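Local coordinates for protein BIS(5'-nucleosyl)-tetraphosphatase (Diadenosine tetraphosphatase), putative (Plasmodium falciparum, PDB 5CFJ) that probably hydrolyses diadenosine tetraphosphate asymmetrically, as a member of the Nudix hydrolase family from the malaria parasite, at residues D74-L85 with T96-N105. Numbering follows the deposited sequence.
Sequences DKYKLLNYQKTL and TTYYLAMLLN
With OG1 anti to the carbonyl carbon in both Thr-84 (chi1 -61°) and Thr-97 (chi1 -60°), the two hydroxyls of this non-hydrogen-bonded pair meet at 2.8 Å, OG1 to OG1, in a hydrogen bond. Gln-82 takes the crowded rotamer, CG between backbone N and carbonyl carbon (chi1 65°), and runs alongside Tyr-99 in the same direction; its NE2 reaches the ring edge at CE2 (3.6 Å), the amide plane nearly perpendicular to the ring. The two segments are antiparallel arms of the hairpin formed by strands 76-89 and 92-103 in the Nudix fold, whose sheet is continued by strand 6-16 beyond 92-103. A beta bulge interrupts the pairing where Asn-80 centres an inverse gamma turn. Leu-100 spans it: its N donates to Tyr-81 O (2.9 Å) and its O accepts from Leu-79 N (2.9 Å), while a water bridges Leu-79 O and Leu-100 O. Its CD2 touches both Leu-79 CD1 (3.8 Å) and Tyr-81 CB (3.9 Å), on the face packed against helix 134-147. On the face covered by helix 57-69, where Tyr-76 meets Val-62, Ala-101 CB contacts Tyr-76 CD1 (3.5 Å). Beyond them, Leu-104 N donates to Lys-75 O, which also accepts from a water bound by Asn-105 N.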
# COMPACT_ATOMS: atom_id res chain seq x y z
N ASP A 74 15.68 -1.64 -1.93
CA ASP A 74 16.68 -2.46 -1.25
C ASP A 74 16.23 -2.78 0.18
O ASP A 74 16.80 -3.66 0.83
CB ASP A 74 18.04 -1.77 -1.23
CG ASP A 74 18.01 -0.47 -0.47
OD1 ASP A 74 17.38 0.49 -0.96
OD2 ASP A 74 18.61 -0.40 0.62
N LYS A 75 15.22 -2.07 0.68
CA LYS A 75 14.74 -2.27 2.04
C LYS A 75 13.67 -3.35 2.17
O LYS A 75 13.29 -3.73 3.27
CB LYS A 75 14.16 -0.97 2.60
CG LYS A 75 15.14 0.19 2.60
CD LYS A 75 16.39 -0.16 3.40
CE LYS A 75 17.27 1.06 3.58
NZ LYS A 75 17.71 1.66 2.29
N TYR A 76 13.16 -3.83 1.04
CA TYR A 76 12.08 -4.81 1.11
C TYR A 76 12.24 -5.92 0.09
O TYR A 76 12.95 -5.78 -0.91
CB TYR A 76 10.71 -4.12 0.98
CG TYR A 76 10.50 -3.20 -0.20
CD1 TYR A 76 10.29 -3.70 -1.48
CD2 TYR A 76 10.44 -1.82 -0.02
CE1 TYR A 76 10.06 -2.85 -2.55
CE2 TYR A 76 10.21 -0.96 -1.08
CZ TYR A 76 10.02 -1.48 -2.34
OH TYR A 76 9.79 -0.62 -3.40
N LYS A 77 11.60 -7.04 0.39
CA LYS A 77 11.59 -8.20 -0.48
C LYS A 77 10.28 -8.23 -1.23
O LYS A 77 9.21 -8.36 -0.63
CB LYS A 77 11.75 -9.48 0.33
CG LYS A 77 11.75 -10.73 -0.51
CD LYS A 77 11.80 -11.96 0.38
CE LYS A 77 11.72 -13.25 -0.40
NZ LYS A 77 11.82 -14.41 0.53
N LEU A 78 10.34 -8.09 -2.55
CA LEU A 78 9.15 -8.20 -3.37
C LEU A 78 8.67 -9.64 -3.34
O LEU A 78 9.44 -10.57 -3.58
CB LEU A 78 9.42 -7.74 -4.80
CG LEU A 78 9.66 -6.24 -4.99
CD1 LEU A 78 10.31 -5.96 -6.33
CD2 LEU A 78 8.36 -5.47 -4.85
N LEU A 79 7.40 -9.83 -3.01
CA LEU A 79 6.83 -11.16 -2.93
C LEU A 79 5.96 -11.46 -4.13
O LEU A 79 5.55 -10.56 -4.87
CB LEU A 79 6.02 -11.32 -1.64
CG LEU A 79 6.83 -11.05 -0.37
CD1 LEU A 79 5.94 -11.18 0.86
CD2 LEU A 79 8.04 -11.97 -0.26
N ASN A 80 5.65 -12.73 -4.32
CA ASN A 80 4.91 -13.17 -5.49
C ASN A 80 3.40 -13.03 -5.33
O ASN A 80 2.64 -13.99 -5.49
CB ASN A 80 5.27 -14.62 -5.80
CG ASN A 80 4.69 -15.07 -7.09
OD1 ASN A 80 4.62 -14.30 -8.05
ND2 ASN A 80 4.22 -16.32 -7.13
N TYR A 81 2.95 -11.82 -5.01
CA TYR A 81 1.53 -11.54 -4.86
C TYR A 81 1.23 -10.17 -5.43
O TYR A 81 1.91 -9.20 -5.10
CB TYR A 81 1.10 -11.61 -3.39
CG TYR A 81 -0.36 -11.28 -3.18
CD1 TYR A 81 -0.78 -9.96 -3.06
CD2 TYR A 81 -1.32 -12.27 -3.14
CE1 TYR A 81 -2.12 -9.63 -2.89
CE2 TYR A 81 -2.66 -11.96 -2.98
CZ TYR A 81 -3.05 -10.64 -2.85
OH TYR A 81 -4.38 -10.32 -2.69
N GLN A 82 0.22 -10.09 -6.27
CA GLN A 82 -0.28 -8.80 -6.74
C GLN A 82 -1.78 -8.87 -6.91
O GLN A 82 -2.35 -9.96 -7.12
CB GLN A 82 0.37 -8.40 -8.06
CG GLN A 82 0.01 -9.33 -9.21
CD GLN A 82 0.52 -8.84 -10.54
OE1 GLN A 82 -0.26 -8.44 -11.41
NE2 GLN A 82 1.83 -8.89 -10.73
N LYS A 83 -2.43 -7.73 -6.82
CA LYS A 83 -3.86 -7.68 -7.09
C LYS A 83 -4.23 -6.35 -7.68
O LYS A 83 -3.75 -5.30 -7.23
CB LYS A 83 -4.69 -7.95 -5.82
CG LYS A 83 -6.19 -8.14 -6.13
CD LYS A 83 -7.04 -8.48 -4.91
CE LYS A 83 -8.47 -8.74 -5.35
NZ LYS A 83 -9.38 -9.09 -4.21
N THR A 84 -5.11 -6.39 -8.67
CA THR A 84 -5.64 -5.19 -9.28
C THR A 84 -7.06 -4.96 -8.76
O THR A 84 -7.91 -5.84 -8.80
CB THR A 84 -5.63 -5.31 -10.80
OG1 THR A 84 -4.27 -5.48 -11.24
CG2 THR A 84 -6.18 -4.08 -11.44
N LEU A 85 -7.28 -3.76 -8.25
CA LEU A 85 -8.58 -3.32 -7.77
C LEU A 85 -9.18 -2.35 -8.75
O LEU A 85 -8.54 -1.37 -9.10
CB LEU A 85 -8.45 -2.64 -6.40
CG LEU A 85 -7.71 -3.40 -5.31
CD1 LEU A 85 -7.73 -2.60 -4.01
CD2 LEU A 85 -8.30 -4.78 -5.10
N THR A 96 -6.17 0.18 -9.62
CA THR A 96 -4.90 0.27 -8.91
C THR A 96 -4.35 -1.13 -8.73
O THR A 96 -5.06 -2.01 -8.26
CB THR A 96 -5.04 0.95 -7.55
OG1 THR A 96 -5.54 2.28 -7.76
CG2 THR A 96 -3.69 1.02 -6.87
N THR A 97 -3.10 -1.34 -9.11
CA THR A 97 -2.44 -2.62 -8.92
C THR A 97 -1.44 -2.51 -7.79
O THR A 97 -0.59 -1.62 -7.80
CB THR A 97 -1.73 -3.07 -10.19
OG1 THR A 97 -2.70 -3.18 -11.25
CG2 THR A 97 -1.05 -4.41 -10.00
N TYR A 98 -1.58 -3.39 -6.80
CA TYR A 98 -0.67 -3.45 -5.66
C TYR A 98 0.20 -4.69 -5.76
O TYR A 98 -0.30 -5.78 -6.06
CB TYR A 98 -1.44 -3.46 -4.35
CG TYR A 98 -2.16 -2.17 -4.05
CD1 TYR A 98 -1.47 -1.07 -3.55
CD2 TYR A 98 -3.53 -2.05 -4.26
CE1 TYR A 98 -2.13 0.11 -3.26
CE2 TYR A 98 -4.20 -0.88 -3.97
CZ TYR A 98 -3.49 0.20 -3.48
OH TYR A 98 -4.14 1.39 -3.18
N TYR A 99 1.48 -4.51 -5.47
CA TYR A 99 2.47 -5.58 -5.44
C TYR A 99 2.92 -5.74 -4.00
O TYR A 99 3.36 -4.78 -3.39
CB TYR A 99 3.68 -5.25 -6.34
CG TYR A 99 3.30 -4.87 -7.76
CD1 TYR A 99 3.01 -3.55 -8.08
CD2 TYR A 99 3.21 -5.83 -8.76
CE1 TYR A 99 2.66 -3.19 -9.37
CE2 TYR A 99 2.86 -5.47 -10.05
CZ TYR A 99 2.58 -4.16 -10.34
OH TYR A 99 2.23 -3.78 -11.61
N LEU A 100 2.80 -6.95 -3.46
CA LEU A 100 3.16 -7.19 -2.07
C LEU A 100 4.67 -7.19 -1.86
O LEU A 100 5.41 -7.78 -2.65
CB LEU A 100 2.58 -8.52 -1.61
CG LEU A 100 2.74 -8.93 -0.14
CD1 LEU A 100 2.00 -7.99 0.80
CD2 LEU A 100 2.27 -10.36 0.07
N ALA A 101 5.12 -6.56 -0.79
CA ALA A 101 6.54 -6.61 -0.42
C ALA A 101 6.67 -6.65 1.09
O ALA A 101 5.84 -6.06 1.79
CB ALA A 101 7.29 -5.42 -0.98
N MET A 102 7.68 -7.34 1.59
CA MET A 102 7.91 -7.37 3.02
C MET A 102 9.12 -6.54 3.39
O MET A 102 10.24 -6.75 2.91
CB MET A 102 8.09 -8.80 3.53
CG MET A 102 8.06 -8.88 5.05
SD MET A 102 8.35 -10.55 5.64
CE MET A 102 7.01 -11.45 4.86
N LEU A 103 8.88 -5.56 4.25
CA LEU A 103 9.92 -4.71 4.77
C LEU A 103 10.79 -5.58 5.67
O LEU A 103 10.28 -6.25 6.56
CB LEU A 103 9.32 -3.54 5.54
CG LEU A 103 10.28 -2.45 6.00
CD1 LEU A 103 10.92 -1.73 4.82
CD2 LEU A 103 9.52 -1.50 6.89
N LEU A 104 12.10 -5.57 5.42
CA LEU A 104 13.00 -6.48 6.11
C LEU A 104 13.41 -5.96 7.49
O LEU A 104 13.67 -6.74 8.41
CB LEU A 104 14.22 -6.73 5.21
CG LEU A 104 13.82 -7.48 3.93
CD1 LEU A 104 14.72 -7.16 2.74
CD2 LEU A 104 13.80 -8.97 4.21
N ASN A 105 13.45 -4.64 7.64
CA ASN A 105 13.65 -3.98 8.93
C ASN A 105 12.37 -3.26 9.33
O ASN A 105 12.04 -2.21 8.76
CB ASN A 105 14.80 -2.99 8.85
CG ASN A 105 14.87 -2.09 10.06
OD1 ASN A 105 14.47 -2.47 11.16
ND2 ASN A 105 15.39 -0.89 9.87
O HOH W 1 14.28 -2.85 5.59
O HOH W 2 5.85 -7.92 -5.49